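Local coordinates for protein prolyl 4-hydroxylase (Paramecium bursaria Chlorella virus 1, PDB 5C5T) that probably hydroxylates proline residues in collagen-like chains as a 2-oxoglutarate-dependent, probably iron-dependent dioxygenase, at residues A[160-165]-A[214-219]; A[84-89]-A[128-133]; A[169-174]-A[208-213]. One frame throughout, in Å; residues are numbered along the deposited sequence.

Contact 1 (A[160-165]-A[214-219]). With AKG (2-oxoglutaric acid), chain C.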
loop_
_atom_site.group_PDB
_atom_site.type_symbol
_atom_site.label_atom_id
_atom_site.label_comp_id
_atom_site.label_asym_id
_atom_site.label_seq_id
_atom_site.Cartn_x
_atom_site.Cartn_y
_atom_site.Cartn_z
ATOM N N TYR A 160 2.581 0.611 7.302
ATOM C CA TYR A 160 2.317 1.756 8.217
ATOM C C TYR A 160 3.621 2.174 8.876
ATOM O O TYR A 160 4.234 1.373 9.600
ATOM C CB TYR A 160 1.284 1.395 9.307
ATOM C CG TYR A 160 -0.073 0.942 8.769
ATOM C CD1 TYR A 160 -0.900 1.811 8.140
ATOM C CD2 TYR A 160 -0.481 -0.377 8.906
ATOM C CE1 TYR A 160 -2.144 1.395 7.630
ATOM C CE2 TYR A 160 -1.705 -0.811 8.390
ATOM C CZ TYR A 160 -2.526 0.092 7.758
ATOM O OH TYR A 160 -3.761 -0.336 7.277
ATOM N N LEU A 161 4.080 3.391 8.584
ATOM C CA LEU A 161 5.299 3.900 9.209
ATOM C C LEU A 161 4.995 4.617 10.510
ATOM O O LEU A 161 5.827 4.593 11.414
ATOM C CB LEU A 161 6.045 4.844 8.272
ATOM C CG LEU A 161 6.369 4.274 6.883
ATOM C CD1 LEU A 161 7.288 5.259 6.145
ATOM C CD2 LEU A 161 6.997 2.930 6.888
ATOM N N LYS A 162 3.841 5.267 10.579
ATOM C CA LYS A 162 3.403 5.971 11.770
ATOM C C LYS A 162 1.874 5.899 11.873
ATOM O O LYS A 162 1.146 6.154 10.891
ATOM C CB LYS A 162 3.870 7.424 11.759
ATOM C CG LYS A 162 3.527 8.177 13.073
ATOM C CD LYS A 162 4.273 9.517 13.189
ATOM C CE LYS A 162 4.083 10.113 14.591
ATOM N NZ LYS A 162 4.961 11.299 14.790
ATOM N N ALA A 163 1.390 5.500 13.041
ATOM C CA ALA A 163 -0.050 5.394 13.301
ATOM C C ALA A 163 -0.610 6.612 14.052
ATOM O O ALA A 163 0.141 7.268 14.794
ATOM C CB ALA A 163 -0.318 4.141 14.092
ATOM N N PRO A 164 -1.915 6.895 13.875
ATOM C CA PRO A 164 -2.645 7.927 14.634
ATOM C C PRO A 164 -2.572 7.658 16.104
ATOM O O PRO A 164 -2.254 6.538 16.526
ATOM C CB PRO A 164 -4.074 7.799 14.132
ATOM C CG PRO A 164 -3.952 7.258 12.751
ATOM C CD PRO A 164 -2.771 6.315 12.824
ATOM N N GLU A 165 -2.978 8.664 16.857
ATOM C CA GLU A 165 -3.086 8.558 18.298
ATOM C C GLU A 165 -4.231 7.623 18.736
ATOM O O GLU A 165 -4.964 7.083 17.887
ATOM C CB GLU A 165 -3.239 9.980 18.838
ATOM C CG GLU A 165 -1.893 10.739 18.802
ATOM C CD GLU A 165 -1.996 12.240 19.045
ATOM O OE1 GLU A 165 -3.059 12.720 19.501
ATOM O OE2 GLU A 165 -0.983 12.945 18.766
ATOM N N SER A 214 -6.771 12.335 15.052
ATOM C CA SER A 214 -5.751 12.907 15.900
ATOM C C SER A 214 -4.385 12.268 15.638
ATOM O O SER A 214 -4.258 11.089 15.283
ATOM C CB SER A 214 -6.129 12.783 17.374
ATOM O OG SER A 214 -5.969 11.469 17.825
ATOM N N GLY A 215 -3.359 13.084 15.736
ATOM C CA GLY A 215 -2.021 12.604 15.460
ATOM C C GLY A 215 -1.749 12.697 13.984
ATOM O O GLY A 215 -2.213 13.631 13.333
ATOM N N GLU A 216 -0.986 11.730 13.473
ATOM C CA GLU A 216 -0.695 11.667 12.064
ATOM C C GLU A 216 -0.544 10.231 11.615
ATOM O O GLU A 216 -0.399 9.293 12.426
ATOM C CB GLU A 216 0.579 12.466 11.759
ATOM C CG GLU A 216 1.816 11.809 12.329
ATOM C CD GLU A 216 3.001 12.747 12.409
ATOM O OE1 GLU A 216 3.459 13.242 11.356
ATOM O OE2 GLU A 216 3.474 12.988 13.541
ATOM N N LYS A 217 -0.666 10.056 10.304
ATOM C CA LYS A 217 -0.561 8.735 9.697
ATOM C C LYS A 217 0.425 8.842 8.524
ATOM O O LYS A 217 0.263 9.713 7.665
ATOM C CB LYS A 217 -1.931 8.232 9.218
ATOM C CG LYS A 217 -1.934 6.965 8.358
ATOM C CD LYS A 217 -3.381 6.624 8.009
ATOM C CE LYS A 217 -3.475 5.450 7.055
ATOM N NZ LYS A 217 -4.869 5.243 6.609
ATOM N N ILE A 218 1.419 7.969 8.506
ATOM C CA ILE A 218 2.392 7.919 7.413
ATOM C C ILE A 218 2.475 6.463 6.921
ATOM O O ILE A 218 2.649 5.546 7.744
ATOM C CB ILE A 218 3.769 8.465 7.839
ATOM C CG1 ILE A 218 3.610 9.824 8.520
ATOM C CG2 ILE A 218 4.679 8.512 6.626
ATOM C CD1 ILE A 218 4.910 10.439 8.958
ATOM N N ILE A 219 2.349 6.280 5.595
ATOM C CA ILE A 219 2.468 4.991 4.946
ATOM C C ILE A 219 3.544 4.994 3.846
ATOM O O ILE A 219 3.921 6.046 3.283
ATOM C CB ILE A 219 1.101 4.592 4.361
ATOM C CG1 ILE A 219 0.672 5.580 3.295
ATOM C CG2 ILE A 219 0.099 4.460 5.501
ATOM C CD1 ILE A 219 -0.614 5.190 2.590
HETATM C C1 AKG C . -3.329 4.376 -1.415
HETATM O O1 AKG C . -2.378 5.190 -1.205
HETATM O O2 AKG C . -3.560 4.011 -2.598
HETATM C C2 AKG C . -4.229 3.963 -0.284
HETATM O O5 AKG C . -5.273 3.441 -0.565
HETATM C C3 AKG C . -3.806 4.227 1.171
HETATM C C4 AKG C . -4.782 3.645 2.162
HETATM C C5 AKG C . -4.597 4.209 3.547
HETATM O O3 AKG C . -4.079 5.349 3.705
HETATM O O4 AKG C . -4.951 3.511 4.546
HETATM O O HOH W 1 0.184 10.008 15.528
#

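Contact 2 (A[84-89]-A[128-133]). With AKG (2-oxoglutaric acid), chain C.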
loop_
_atom_site.group_PDB
_atom_site.type_symbol
_atom_site.label_atom_id
_atom_site.label_comp_id
_atom_site.label_asym_id
_atom_site.label_seq_id
_atom_site.Cartn_x
_atom_site.Cartn_y
_atom_site.Cartn_z
ATOM N N ASN A 84 -6.566 13.320 -0.269
ATOM C CA ASN A 84 -6.269 14.505 0.501
ATOM C C ASN A 84 -5.138 14.100 1.431
ATOM O O ASN A 84 -5.393 13.677 2.557
ATOM C CB ASN A 84 -7.516 14.960 1.281
ATOM C CG ASN A 84 -7.284 16.208 2.094
ATOM O OD1 ASN A 84 -6.411 17.014 1.779
ATOM N ND2 ASN A 84 -8.081 16.380 3.154
ATOM N N SER A 85 -3.910 14.165 0.906
ATOM C CA SER A 85 -2.668 13.753 1.587
ATOM C C SER A 85 -1.485 14.429 0.871
ATOM O O SER A 85 -1.660 15.053 -0.182
ATOM C CB SER A 85 -2.476 12.236 1.586
ATOM O OG SER A 85 -2.313 11.757 0.264
ATOM N N GLU A 86 -0.311 14.329 1.482
ATOM C CA GLU A 86 0.965 14.796 0.909
ATOM C C GLU A 86 1.734 13.544 0.522
ATOM O O GLU A 86 1.566 12.526 1.180
ATOM C CB GLU A 86 1.738 15.606 1.945
ATOM C CG GLU A 86 1.073 16.907 2.315
ATOM C CD GLU A 86 -0.141 16.715 3.198
ATOM O OE1 GLU A 86 -0.039 16.036 4.268
ATOM O OE2 GLU A 86 -1.205 17.255 2.805
ATOM N N GLN A 87 2.506 13.600 -0.564
ATOM C CA GLN A 87 3.281 12.448 -1.030
ATOM C C GLN A 87 4.696 12.771 -1.500
ATOM O O GLN A 87 4.978 13.858 -1.996
ATOM C CB GLN A 87 2.570 11.748 -2.182
ATOM C CG GLN A 87 1.133 11.343 -1.886
ATOM C CD GLN A 87 0.179 12.262 -2.582
ATOM O OE1 GLN A 87 0.328 12.523 -3.774
ATOM N NE2 GLN A 87 -0.789 12.787 -1.844
ATOM N N THR A 88 5.590 11.797 -1.383
ATOM C CA THR A 88 6.855 11.867 -2.086
ATOM C C THR A 88 7.248 10.497 -2.633
ATOM O O THR A 88 6.681 9.470 -2.223
ATOM C CB THR A 88 7.962 12.456 -1.178
ATOM O OG1 THR A 88 9.132 12.710 -1.948
ATOM C CG2 THR A 88 8.297 11.538 0.024
ATOM N N TRP A 89 8.134 10.500 -3.623
ATOM C CA TRP A 89 8.616 9.273 -4.281
ATOM C C TRP A 89 10.102 9.016 -4.097
ATOM O O TRP A 89 10.888 9.942 -4.137
ATOM C CB TRP A 89 8.364 9.309 -5.785
ATOM C CG TRP A 89 6.924 9.428 -6.176
ATOM C CD1 TRP A 89 6.248 10.583 -6.436
ATOM C CD2 TRP A 89 5.993 8.342 -6.438
ATOM N NE1 TRP A 89 4.952 10.293 -6.832
ATOM C CE2 TRP A 89 4.769 8.932 -6.819
ATOM C CE3 TRP A 89 6.077 6.956 -6.392
ATOM C CZ2 TRP A 89 3.636 8.166 -7.122
ATOM C CZ3 TRP A 89 4.941 6.188 -6.700
ATOM C CH2 TRP A 89 3.759 6.795 -7.080
ATOM N N ARG A 128 1.544 11.031 3.680
ATOM C CA ARG A 128 1.222 11.500 5.028
ATOM C C ARG A 128 -0.154 12.131 5.078
ATOM O O ARG A 128 -0.556 12.863 4.169
ATOM C CB ARG A 128 2.260 12.523 5.510
ATOM C CG ARG A 128 1.922 13.162 6.896
ATOM C CD ARG A 128 3.179 13.813 7.490
ATOM N NE ARG A 128 2.971 14.373 8.836
ATOM C CZ ARG A 128 2.568 15.619 9.047
ATOM N NH1 ARG A 128 2.284 16.408 8.017
ATOM N NH2 ARG A 128 2.421 16.068 10.290
ATOM N N TYR A 129 -0.860 11.818 6.163
ATOM C CA TYR A 129 -2.156 12.358 6.497
ATOM C C TYR A 129 -2.103 13.138 7.821
ATOM O O TYR A 129 -1.750 12.572 8.870
ATOM C CB TYR A 129 -3.183 11.254 6.670
ATOM C CG TYR A 129 -3.395 10.326 5.521
ATOM C CD1 TYR A 129 -4.340 10.571 4.561
ATOM C CD2 TYR A 129 -2.636 9.173 5.408
ATOM C CE1 TYR A 129 -4.551 9.683 3.506
ATOM C CE2 TYR A 129 -2.848 8.274 4.372
ATOM C CZ TYR A 129 -3.801 8.547 3.428
ATOM O OH TYR A 129 -4.004 7.670 2.404
ATOM N N LYS A 130 -2.455 14.418 7.744
ATOM C CA LYS A 130 -2.741 15.228 8.908
ATOM C C LYS A 130 -4.177 15.063 9.391
ATOM O O LYS A 130 -5.044 14.537 8.685
ATOM C CB LYS A 130 -2.496 16.692 8.561
ATOM C CG LYS A 130 -1.091 17.008 8.261
ATOM C CD LYS A 130 -0.938 18.492 7.911
ATOM C CE LYS A 130 -1.164 19.380 9.138
ATOM N NZ LYS A 130 -1.780 20.706 8.811
ATOM N N PRO A 131 -4.463 15.509 10.621
ATOM C CA PRO A 131 -5.865 15.445 11.017
ATOM C C PRO A 131 -6.817 16.068 9.964
ATOM O O PRO A 131 -6.562 17.135 9.433
ATOM C CB PRO A 131 -5.856 16.240 12.327
ATOM C CG PRO A 131 -4.577 15.882 12.911
ATOM C CD PRO A 131 -3.639 16.038 11.722
ATOM N N GLY A 132 -7.885 15.366 9.635
ATOM C CA GLY A 132 -8.828 15.822 8.648
ATOM C C GLY A 132 -8.572 15.221 7.273
ATOM O O GLY A 132 -9.428 15.345 6.376
ATOM N N GLN A 133 -7.390 14.617 7.101
ATOM C CA GLN A 133 -6.980 14.105 5.793
ATOM C C GLN A 133 -7.360 12.622 5.655
ATOM O O GLN A 133 -7.506 11.893 6.637
ATOM C CB GLN A 133 -5.488 14.340 5.568
ATOM C CG GLN A 133 -5.177 15.826 5.420
ATOM C CD GLN A 133 -3.832 16.110 4.844
ATOM O OE1 GLN A 133 -2.837 15.586 5.280
ATOM N NE2 GLN A 133 -3.798 16.956 3.830
HETATM C C1 AKG C . -3.329 4.376 -1.415
HETATM O O1 AKG C . -2.378 5.190 -1.205
HETATM O O2 AKG C . -3.560 4.011 -2.598
HETATM C C2 AKG C . -4.229 3.963 -0.284
HETATM O O5 AKG C . -5.273 3.441 -0.565
HETATM C C3 AKG C . -3.806 4.227 1.171
HETATM C C4 AKG C . -4.782 3.645 2.162
HETATM C C5 AKG C . -4.597 4.209 3.547
HETATM O O3 AKG C . -4.079 5.349 3.705
HETATM O O4 AKG C . -4.951 3.511 4.546
HETATM O O HOH W 2 -2.353 9.012 0.310
#

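Contact 3 (A[169-174]-A[208-213]). With AKG (2-oxoglutaric acid), chain C.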
loop_
_atom_site.group_PDB
_atom_site.type_symbol
_atom_site.label_atom_id
_atom_site.label_comp_id
_atom_site.label_asym_id
_atom_site.label_seq_id
_atom_site.Cartn_x
_atom_site.Cartn_y
_atom_site.Cartn_z
ATOM N N GLY A 169 -8.543 7.216 14.510
ATOM C CA GLY A 169 -9.087 6.915 13.194
ATOM C C GLY A 169 -7.983 6.466 12.256
ATOM O O GLY A 169 -7.045 5.760 12.653
ATOM N N GLY A 170 -8.096 6.868 10.991
ATOM C CA GLY A 170 -7.090 6.549 9.992
ATOM C C GLY A 170 -7.015 5.075 9.649
ATOM O O GLY A 170 -6.004 4.586 9.193
ATOM N N GLU A 171 -8.101 4.336 9.842
ATOM C CA GLU A 171 -8.071 2.945 9.421
ATOM C C GLU A 171 -7.999 2.794 7.885
ATOM O O GLU A 171 -8.446 3.688 7.165
ATOM C CB GLU A 171 -9.292 2.226 9.936
ATOM C CG GLU A 171 -9.373 2.201 11.445
ATOM C CD GLU A 171 -10.293 3.258 11.995
ATOM O OE1 GLU A 171 -10.437 4.375 11.399
ATOM O OE2 GLU A 171 -10.894 2.945 13.056
ATOM N N THR A 172 -7.521 1.636 7.441
ATOM C CA THR A 172 -7.645 1.245 6.041
ATOM C C THR A 172 -8.907 0.411 5.943
ATOM O O THR A 172 -9.009 -0.614 6.606
ATOM C CB THR A 172 -6.452 0.439 5.536
ATOM O OG1 THR A 172 -5.242 1.145 5.813
ATOM C CG2 THR A 172 -6.546 0.164 4.032
ATOM N N ASP A 173 -9.871 0.871 5.142
ATOM C CA ASP A 173 -11.167 0.261 5.043
ATOM C C ASP A 173 -11.267 -0.565 3.749
ATOM O O ASP A 173 -10.895 -0.084 2.662
ATOM C CB ASP A 173 -12.256 1.349 5.094
ATOM C CG ASP A 173 -13.669 0.797 5.231
ATOM O OD1 ASP A 173 -13.844 -0.347 5.693
ATOM O OD2 ASP A 173 -14.626 1.496 4.857
ATOM N N PHE A 174 -11.732 -1.810 3.870
ATOM C CA PHE A 174 -12.113 -2.622 2.717
ATOM C C PHE A 174 -13.603 -2.882 2.855
ATOM O O PHE A 174 -14.026 -3.907 3.408
ATOM C CB PHE A 174 -11.325 -3.960 2.656
ATOM C CG PHE A 174 -9.824 -3.811 2.457
ATOM C CD1 PHE A 174 -9.253 -3.850 1.211
ATOM C CD2 PHE A 174 -8.982 -3.699 3.551
ATOM C CE1 PHE A 174 -7.888 -3.746 1.056
ATOM C CE2 PHE A 174 -7.613 -3.583 3.393
ATOM C CZ PHE A 174 -7.072 -3.610 2.125
ATOM N N ALA A 208 -10.162 2.378 1.166
ATOM C CA ALA A 208 -10.055 3.788 1.514
ATOM C C ALA A 208 -9.149 3.963 2.704
ATOM O O ALA A 208 -8.973 3.037 3.492
ATOM C CB ALA A 208 -11.423 4.341 1.837
ATOM N N GLY A 209 -8.540 5.130 2.814
ATOM C CA GLY A 209 -7.929 5.519 4.069
ATOM C C GLY A 209 -8.915 6.450 4.769
ATOM O O GLY A 209 -9.232 7.508 4.250
ATOM N N LEU A 210 -9.407 6.052 5.938
ATOM C CA LEU A 210 -10.407 6.835 6.650
ATOM C C LEU A 210 -9.815 8.082 7.301
ATOM O O LEU A 210 -8.603 8.214 7.507
ATOM C CB LEU A 210 -11.090 5.948 7.705
ATOM C CG LEU A 210 -11.830 4.709 7.182
ATOM C CD1 LEU A 210 -12.603 4.048 8.294
ATOM C CD2 LEU A 210 -12.770 5.061 6.032
ATOM N N PRO A 211 -10.671 9.051 7.627
ATOM C CA PRO A 211 -10.048 10.277 8.142
ATOM C C PRO A 211 -9.254 10.116 9.426
ATOM O O PRO A 211 -9.642 9.333 10.306
ATOM C CB PRO A 211 -11.262 11.179 8.363
ATOM C CG PRO A 211 -12.270 10.684 7.371
ATOM C CD PRO A 211 -12.120 9.214 7.413
ATOM N N VAL A 212 -8.136 10.831 9.497
ATOM C CA VAL A 212 -7.337 10.881 10.716
ATOM C C VAL A 212 -7.999 11.900 11.626
ATOM O O VAL A 212 -8.258 13.025 11.209
ATOM C CB VAL A 212 -5.901 11.246 10.433
ATOM C CG1 VAL A 212 -5.124 11.540 11.747
ATOM C CG2 VAL A 212 -5.247 10.108 9.649
ATOM N N LYS A 213 -8.235 11.509 12.873
ATOM C CA LYS A 213 -8.858 12.416 13.842
ATOM C C LYS A 213 -7.819 13.076 14.734
ATOM O O LYS A 213 -7.968 14.242 15.138
ATOM C CB LYS A 213 -9.846 11.666 14.710
ATOM C CG LYS A 213 -11.002 11.095 13.963
ATOM C CD LYS A 213 -11.824 10.289 14.942
ATOM C CE LYS A 213 -12.687 9.265 14.285
ATOM N NZ LYS A 213 -13.566 8.646 15.319
HETATM C C1 AKG C . -3.329 4.376 -1.415
HETATM O O1 AKG C . -2.378 5.190 -1.205
HETATM O O2 AKG C . -3.560 4.011 -2.598
HETATM C C2 AKG C . -4.229 3.963 -0.284
HETATM O O5 AKG C . -5.273 3.441 -0.565
HETATM C C3 AKG C . -3.806 4.227 1.171
HETATM C C4 AKG C . -4.782 3.645 2.162
HETATM C C5 AKG C . -4.597 4.209 3.547
HETATM O O3 AKG C . -4.079 5.349 3.705
HETATM O O4 AKG C . -4.951 3.511 4.546
#

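Contact 1 (A[160-165]-A[214-219])
Lys162 sends its CG opposite its own backbone N (chi1 -175°) and runs on fully extended, while CG of Glu216 stands between N and the carbonyl carbon (chi1 69°); the two chains meet at a slant and close a salt bridge of 2.6 Å from Lys162 NZ to Glu216 OE2. The ammonium arrives from above the carboxylate plane, and CD of Lys162 rests against CG of Glu216 at 3.5 Å. Glu216 OE1 is bridged to Arg128, so two cations grip this carboxylate.

The backbones pair through a classic beta bulge, where strand 153-160 gives way to a loop beside strand 217-225. Ile218 O accepts from both Leu161 N (2.7 Å) and Lys162 N (3.1 Å), and Ile218 N returns a bond to Lys162 O at 3.0 Å. Further along, a water spans the gap, donating to Ala163 O and accepting from Glu216 N.

On the Tyr160 and Ile219 face, Ile219 CG2 touches CD1 of the ring at 3.9 Å, and the extended Lys217 brings its CE to the ring edge. Lys217 NZ reaches O4 of 2-oxoglutarate at 2.7 Å, with a weak bond to O3, and is also hydrogen-bonded to Gly170 O. A lysine against the carboxylate remote from the keto group implies an ion pair that would orient the cosubstrate.

Contact 2 (A[84-89]-A[128-133])
Glu86 and Gln133 cross at about a right angle at the edge of the larger sheet of the jelly-roll (double-stranded beta-helix) fold, where strand 86-89 is the outermost strand and pairs with strand 120-129. A bend in the Glu86 chain at chi2 (74°) brings its carboxylate alongside the Gln133 amide, nearly coplanar with it (11°). Gln133 NE2 donates to the syn lone pair of Glu86 OE2 at 2.8 Å, in the plane of its own amide. The same NE2 makes a weak bond of 3.3 Å to Asn84 OD1, whose amide stands almost upright on that of Gln133, at 86°.

Lys130 N donates to Gln133 OE1 at 2.8 Å, which would hold the amide with its nitrogen toward Glu86. That bond spans the type II beta turn Lys130 to Gln133, which Gln133 N closes onto Lys130 O, with Gly132 at the positive-phi position. In the backbone, Glu86 and Arg128 form a hydrogen-bonded antiparallel pair, Glu86 N to Arg128 O at 3.1 Å and Arg128 N to Glu86 O at 2.9 Å. The guanidinium of Arg128 stays beyond salt-bridge range of Glu86 and is turned to Glu216.

On the other side of the strand pair, Tyr129 lies in the 2-oxoglutarate pocket. Ser85 CB sits over one face of its ring in a CH-pi contact, 4.2 Å from the centroid, and Val212 packs on the side chain as well. Tyr129 OH lies 2.7 Å from O3 of 2-oxoglutarate, and a water bridges it to Ser85 OG. That serine oxygen is also held by Gln87 NE2, which donates to Ser85 OG at 2.8 Å.

Contact 3 (A[169-174]-A[208-213])
Thr172 and Gly209, facing each other as a non-hydrogen-bonded antiparallel pair, form part of the wall of the 2-oxoglutarate pocket. Thr172 turns OG1 opposite its carbonyl carbon (chi1 -53°), which places the hydroxyl against the cosubstrate, and OG1 donates to O4 of 2-oxoglutarate at 2.7 Å. The same oxygen is hydrogen-bonded to Tyr160 OH, a second-shell group that would help fix the rotation of the threonine hydroxyl. Across the pair, Gly209 has no side chain, and its CA lies 3.6 Å from C5 of 2-oxoglutarate.

One residue further on, Asp173 and Ala208 form the hydrogen-bonded pair, with Asp173 N to Ala208 O at 2.9 Å and Ala208 N to Asp173 O at 3.0 Å. These strands, 172-174 and 207-209, are neighbours in the smaller sheet of the double-stranded beta-helix. The latter strand also carries His207, which, with His138 and Asp140, binds the zinc ion in this crystal. Where regular pairing ends, Leu210 N donates to Glu171 O at 2.8 Å, almost straight at 176° and nearly along the C=O axis.

Leu210 then folds its side chain over the face occupied by Asp173 and Ala208. CG lies near Glu171 O, and the branches part: CD1 meets CB and OE1 of Glu171, whereas CD2 rests on Asp173 CB at 3.9 Å. Lys180 of the adjoining strand 179-181 touches the same leucine.

Beyond Glu171 the chain passes through Gly170 and Gly169, both with phi of 68°. Gly170 N donates to Pro211 O at 3.0 Å from well above the carbonyl plane, and Gly170 CA offers a C-H to Leu210 O at 3.4 Å. Val212 CG2 packs against that same CA.

Each contact contributes residues to the pocket around the 2-oxoglutarate carboxylate remote from the keto group. Contacts 1 and 3 are partly buried; contact 2 is a surface contact, though its Tyr129 is buried. Contacts 1 and 2 share the larger sheet, in which strands 217-225 and 120-129 are neighbours, and a Glu216-Arg128 salt bridge ties them. Contact 3 belongs to the smaller sheet and meets contact 1 through Lys217 and Tyr160; Val212 joins it to the turn of contact 2. The chemistry follows position: an ion pair beside a bulge in contact 1, amide and carboxylate bonds on an edge strand in contact 2, chiefly backbone pairing with glycines in contact 3.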